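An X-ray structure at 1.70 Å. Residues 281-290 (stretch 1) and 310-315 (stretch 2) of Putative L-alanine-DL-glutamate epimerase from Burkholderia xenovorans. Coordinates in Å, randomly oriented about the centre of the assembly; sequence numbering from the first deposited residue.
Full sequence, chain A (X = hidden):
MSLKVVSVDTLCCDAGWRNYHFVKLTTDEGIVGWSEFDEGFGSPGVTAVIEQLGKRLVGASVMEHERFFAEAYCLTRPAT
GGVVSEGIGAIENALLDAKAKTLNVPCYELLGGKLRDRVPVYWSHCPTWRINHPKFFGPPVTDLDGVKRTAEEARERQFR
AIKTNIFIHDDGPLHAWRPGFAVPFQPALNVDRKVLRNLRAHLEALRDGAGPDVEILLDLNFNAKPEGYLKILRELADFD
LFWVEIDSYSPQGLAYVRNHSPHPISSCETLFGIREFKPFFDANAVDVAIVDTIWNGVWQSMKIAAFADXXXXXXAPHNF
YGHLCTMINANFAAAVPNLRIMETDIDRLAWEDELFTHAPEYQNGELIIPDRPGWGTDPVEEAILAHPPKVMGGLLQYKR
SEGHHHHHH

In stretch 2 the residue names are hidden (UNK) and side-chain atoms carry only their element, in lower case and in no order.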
ATOM      1  N   PHE A 281      -0.668   0.949 -15.850  1.00 13.77           N
ATOM      2  CA  PHE A 281       0.124  -0.268 -15.712  1.00 13.41           C
ATOM      3  C   PHE A 281       0.360  -0.582 -14.222  1.00 14.50           C
ATOM      4  O   PHE A 281       0.292  -1.752 -13.804  1.00 15.09           O
ATOM      5  CB  PHE A 281       1.445  -0.147 -16.467  1.00 13.98           C
ATOM      6  CG  PHE A 281       1.320   0.011 -17.987  1.00 12.38           C
ATOM      7  CD1 PHE A 281       0.109  -0.042 -18.654  1.00 13.39           C
ATOM      8  CD2 PHE A 281       2.471   0.174 -18.756  1.00 13.89           C
ATOM      9  CE1 PHE A 281       0.041   0.104 -20.026  1.00 13.14           C
ATOM     10  CE2 PHE A 281       2.404   0.318 -20.133  1.00 13.52           C
ATOM     11  CZ  PHE A 281       1.183   0.273 -20.769  1.00 14.40           C
ATOM     12  N   ASP A 282       0.623   0.447 -13.421  1.00 14.00           N
ATOM     13  CA  ASP A 282       0.833   0.248 -11.975  1.00 15.12           C
ATOM     14  C   ASP A 282      -0.398  -0.385 -11.296  1.00 15.29           C
ATOM     15  O   ASP A 282      -0.257  -1.143 -10.322  1.00 15.51           O
ATOM     16  CB  ASP A 282       1.159   1.578 -11.313  1.00 15.48           C
ATOM     17  CG  ASP A 282       2.570   2.074 -11.647  1.00 17.31           C
ATOM     18  OD1 ASP A 282       3.369   1.328 -12.233  1.00 21.17           O
ATOM     19  OD2 ASP A 282       2.846   3.212 -11.266  1.00 22.15           O
ATOM     20  N   ALA A 283      -1.572  -0.074 -11.832  1.00 14.50           N
ATOM     21  CA  ALA A 283      -2.835  -0.578 -11.318  1.00 13.94           C
ATOM     22  C   ALA A 283      -3.291  -1.912 -11.910  1.00 14.16           C
ATOM     23  O   ALA A 283      -4.329  -2.417 -11.496  1.00 14.53           O
ATOM     24  CB  ALA A 283      -3.926   0.502 -11.492  1.00 14.54           C
ATOM     25  N   ASN A 284      -2.516  -2.500 -12.817  1.00 14.57           N
ATOM     26  CA  ASN A 284      -2.939  -3.737 -13.507  1.00 15.53           C
ATOM     27  C   ASN A 284      -4.236  -3.514 -14.258  1.00 14.70           C
ATOM     28  O   ASN A 284      -5.107  -4.397 -14.308  1.00 14.84           O
ATOM     29  CB  ASN A 284      -3.136  -4.906 -12.533  1.00 17.12           C
ATOM     30  CG  ASN A 284      -1.870  -5.344 -11.905  1.00 21.53           C
ATOM     31  OD1 ASN A 284      -0.893  -5.595 -12.594  1.00 29.16           O
ATOM     32  ND2 ASN A 284      -1.877  -5.480 -10.575  1.00 27.37           N
ATOM     33  N   ALA A 285      -4.387  -2.338 -14.868  1.00 13.52           N
ATOM     34  CA  ALA A 285      -5.660  -1.976 -15.467  1.00 13.29           C
ATOM     35  C   ALA A 285      -5.895  -2.593 -16.852  1.00 13.11           C
ATOM     36  O   ALA A 285      -7.044  -2.612 -17.305  1.00 14.36           O
ATOM     37  CB  ALA A 285      -5.799  -0.422 -15.568  1.00 13.39           C
ATOM     38  N   VAL A 286      -4.847  -3.056 -17.539  1.00 12.97           N
ATOM     39  CA  VAL A 286      -5.021  -3.516 -18.941  1.00 12.85           C
ATOM     40  C   VAL A 286      -4.361  -4.849 -19.289  1.00 12.24           C
ATOM     41  O   VAL A 286      -3.280  -5.187 -18.795  1.00 13.40           O
ATOM     42  CB  VAL A 286      -4.558  -2.469 -19.985  1.00 13.50           C
ATOM     43  CG1 VAL A 286      -5.353  -1.153 -19.831  1.00 14.63           C
ATOM     44  CG2 VAL A 286      -3.078  -2.237 -19.897  1.00 15.00           C
ATOM     45  N   ASP A 287      -5.032  -5.610 -20.148  1.00 12.25           N
ATOM     46  CA  ASP A 287      -4.362  -6.684 -20.860  1.00 12.19           C
ATOM     47  C   ASP A 287      -3.501  -6.145 -22.008  1.00 12.28           C
ATOM     48  O   ASP A 287      -2.362  -6.610 -22.222  1.00 12.66           O
ATOM     49  CB  ASP A 287      -5.372  -7.683 -21.406  1.00 12.57           C
ATOM     50  CG  ASP A 287      -6.060  -8.458 -20.316  1.00 12.44           C
ATOM     51  OD1 ASP A 287      -5.552  -9.529 -19.948  1.00 12.93           O
ATOM     52  OD2 ASP A 287      -7.089  -7.988 -19.776  1.00 12.86           O
ATOM     53  N   VAL A 288      -4.071  -5.228 -22.782  1.00 12.42           N
ATOM     54  CA  VAL A 288      -3.415  -4.663 -23.977  1.00 12.38           C
ATOM     55  C   VAL A 288      -3.418  -3.154 -23.917  1.00 11.86           C
ATOM     56  O   VAL A 288      -4.438  -2.563 -23.570  1.00 11.98           O
ATOM     57  CB  VAL A 288      -4.146  -5.117 -25.236  1.00 13.17           C
ATOM     58  CG1 VAL A 288      -3.549  -4.456 -26.490  1.00 12.23           C
ATOM     59  CG2 VAL A 288      -4.112  -6.661 -25.340  1.00 13.60           C
ATOM     60  N   ALA A 289      -2.285  -2.536 -24.242  1.00 11.39           N
ATOM     61  CA  ALA A 289      -2.195  -1.087 -24.312  1.00 11.85           C
ATOM     62  C   ALA A 289      -2.241  -0.617 -25.751  1.00 12.55           C
ATOM     63  O   ALA A 289      -1.399  -1.017 -26.561  1.00 13.73           O
ATOM     64  CB  ALA A 289      -0.941  -0.576 -23.585  1.00 12.83           C
ATOM     65  N   ILE A 290      -3.262   0.170 -26.087  1.00 11.87           N
ATOM     66  CA  ILE A 290      -3.369   0.783 -27.402  1.00 12.18           C
ATOM     67  C   ILE A 290      -2.565   2.076 -27.396  1.00 12.17           C
ATOM     68  O   ILE A 290      -2.742   2.905 -26.498  1.00 12.58           O
ATOM     69  CB  ILE A 290      -4.832   1.021 -27.796  1.00 11.99           C
ATOM     70  CG1 ILE A 290      -5.568  -0.335 -27.832  1.00 15.97           C
ATOM     71  CG2 ILE A 290      -4.903   1.695 -29.181  1.00 13.33           C
ATOM     72  CD1 ILE A 290      -7.061  -0.192 -27.694  1.00 18.20           C
ATOM     73  N   UNK A 310       8.237  -4.120 -20.402  1.00 13.22           N
ATOM     74  CA  UNK A 310       8.766  -4.464 -19.065  1.00 14.46           C
ATOM     75  C   UNK A 310       7.688  -4.928 -18.117  1.00 14.70           C
ATOM     76  O   UNK A 310       7.984  -5.680 -17.172  1.00 15.52           O
ATOM     77  c   UNK A 310       9.558  -3.255 -18.469  1.00 14.82           C
ATOM     78  N   UNK A 311       6.432  -4.527 -18.397  1.00 13.71           N
ATOM     79  CA  UNK A 311       5.239  -4.961 -17.684  1.00 14.05           C
ATOM     80  C   UNK A 311       4.589  -6.194 -18.340  1.00 13.26           C
ATOM     81  O   UNK A 311       3.513  -6.611 -17.937  1.00 13.62           O
ATOM     82  n   UNK A 311       5.063  -0.930 -15.552  1.00 16.37           N
ATOM     83  c   UNK A 311       4.199  -3.828 -17.655  1.00 14.62           C
ATOM     84  n   UNK A 311       4.013  -2.792 -15.360  1.00 16.19           N
ATOM     85  c   UNK A 311       4.385  -1.694 -14.718  1.00 18.57           C
ATOM     86  c   UNK A 311       5.144  -1.562 -16.773  1.00 15.48           C
ATOM     87  c   UNK A 311       4.486  -2.739 -16.657  1.00 14.57           C
ATOM     88  N   UNK A 312       5.243  -6.773 -19.343  1.00 12.80           N
ATOM     89  CA  UNK A 312       4.714  -7.889 -20.145  1.00 12.56           C
ATOM     90  C   UNK A 312       3.316  -7.577 -20.675  1.00 12.89           C
ATOM     91  O   UNK A 312       2.420  -8.421 -20.644  1.00 13.06           O
ATOM     92  c   UNK A 312       6.138  -9.813 -19.234  1.00 14.27           C
ATOM     93  c   UNK A 312       4.740  -9.224 -19.374  1.00 12.48           C
ATOM     94  o   UNK A 312       6.365 -10.507 -18.229  1.00 15.89           O
ATOM     95  o   UNK A 312       7.004  -9.596 -20.114  1.00 17.16           O
ATOM     96  N   UNK A 313       3.150  -6.356 -21.209  1.00 11.97           N
ATOM     97  CA  UNK A 313       1.951  -5.928 -21.886  1.00 11.86           C
ATOM     98  C   UNK A 313       2.274  -5.708 -23.358  1.00 12.02           C
ATOM     99  O   UNK A 313       3.234  -5.022 -23.676  1.00 12.47           O
ATOM    100  c   UNK A 313       0.298  -3.992 -22.086  1.00 13.42           C
ATOM    101  c   UNK A 313       1.447  -4.587 -21.270  1.00 11.71           C
ATOM    102  c   UNK A 313       1.044  -4.791 -19.809  1.00 12.39           C
ATOM    103  c   UNK A 313       0.763  -3.491 -19.062  1.00 13.47           C
ATOM    104  N   UNK A 314       1.483  -6.312 -24.242  1.00 12.48           N
ATOM    105  CA  UNK A 314       1.628  -6.083 -25.664  1.00 12.75           C
ATOM    106  C   UNK A 314       0.799  -4.874 -26.074  1.00 12.92           C
ATOM    107  O   UNK A 314      -0.204  -4.516 -25.416  1.00 12.73           O
ATOM    108  o   UNK A 314       3.296  -8.254 -25.799  1.00 13.16           O
ATOM    109  n   UNK A 314       1.873  -9.640 -26.858  1.00 14.34           N
ATOM    110  c   UNK A 314       2.221  -8.450 -26.348  1.00 12.85           C
ATOM    111  c   UNK A 314       1.201  -7.335 -26.451  1.00 12.77           C
ATOM    112  N   UNK A 315       1.228  -4.242 -27.166  1.00 12.49           N
ATOM    113  CA  UNK A 315       0.640  -2.964 -27.603  1.00 12.55           C
ATOM    114  C   UNK A 315       0.018  -3.088 -28.974  1.00 12.88           C
ATOM    115  O   UNK A 315       0.391  -3.977 -29.759  1.00 13.53           O
ATOM    116  c   UNK A 315       2.795  -2.114 -28.650  1.00 14.61           C
ATOM    117  c   UNK A 315       2.312  -1.668 -26.248  1.00 12.82           C
ATOM    118  c   UNK A 315       1.695  -1.832 -27.613  1.00 12.61           C
TER
HETATM  119  O   HOH W   1       5.505   1.302 -13.854  1.00 17.83           O
HETATM  120  O   HOH W   2      -0.287  -9.029 -21.004  1.00 12.00           O
HETATM  121  O   HOH W   3      -0.801  -8.200 -23.613  1.00 13.20           O

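Position 310 carries a single side-chain carbon and nothing beyond it. That carbon lies out of reach of stretch 1. One carbon on CA means alanine, so this is Ala-310.

Position 311 has six side-chain atoms: one carbon, then a five-membered ring of three carbons and two nitrogens. CB points toward stretch 1. The ring lies against Phe-281, with CB of Phe-281 over one face, 3.7 Å from the ring centroid and almost on the ring normal. One ring nitrogen shares a water with Asp-282. A five-membered ring with two nitrogens is an imidazole, so the residue is His-311. Its ring also receives the edge of the Phe-281 ring; the centroids are 5.3 Å apart and the planes meet at 61°. Water 1 is 2.8 Å from NE2 of His-311 and donates to OD1 of Asp-282 at 2.7 Å. The water thus joins two side chains that make no direct hydrogen bond.

Position 312 has two side-chain carbons, the second carrying two oxygens. The CA-to-CB bond points away from stretch 1, and the side chain makes no contact with it. A carboxylate one carbon beyond CB identifies Asp-312. Its backbone O takes a hydrogen bond from water 2, at 2.8 Å from the water oxygen.

Position 313 has four side-chain carbons, forked at the first, with one arm two carbons long. CB points toward stretch 1. The long arm ends over a face of the Phe-281 ring, and the short arm lies near Ala-289. Branching at CB with unequal arms means isoleucine: Ile-313. Its CD1 is 3.5 Å from CD1 of Phe-281 and 4.1 Å from CG2 of Val-286. Its CG2 is 3.9 Å from CB of Ala-289.

Position 314 has two side-chain carbons, the second carrying one oxygen and one nitrogen. The end of this side chain leads away from stretch 1, and its polar atoms are hydrogen-bonded elsewhere in the structure. A short amide is asparagine, Asn-314. Its backbone makes the contact: O accepts a hydrogen bond from N of Ala-289 at 3.1 Å. Its N donates to water 3 at 3.0 Å, and that water donates to O of Asp-287 at 2.6 Å.

Position 315 has three side-chain carbons, one carrying the other two. They lie on the same sheet face as Ala-289. A fork of two equal arms at CB is valine, so this is Val-315. Its CG1 is 4.3 Å from CB of Ala-289, and its CA approaches O of Ala-289 at 3.0 Å in a CA-H...O contact.

The contact works in two linked parts. At one end, Phe-281 packs against both His-311 and Ile-313: its CB lies over the His-311 ring, and CD1 of Ile-313 lies over one face of its own ring. Water 1 ties in Asp-282. At the other, Ala-289 pairs with Val-315 in a parallel bridge, and the Ala-289 to Asn-314 backbone bond holds the strands together. Ile-313 joins the parts by touching both Phe-281 and Ala-289. Together the stretches bury 412 Å², counting both sides.

Stretch 2 (310-315) AHDINV
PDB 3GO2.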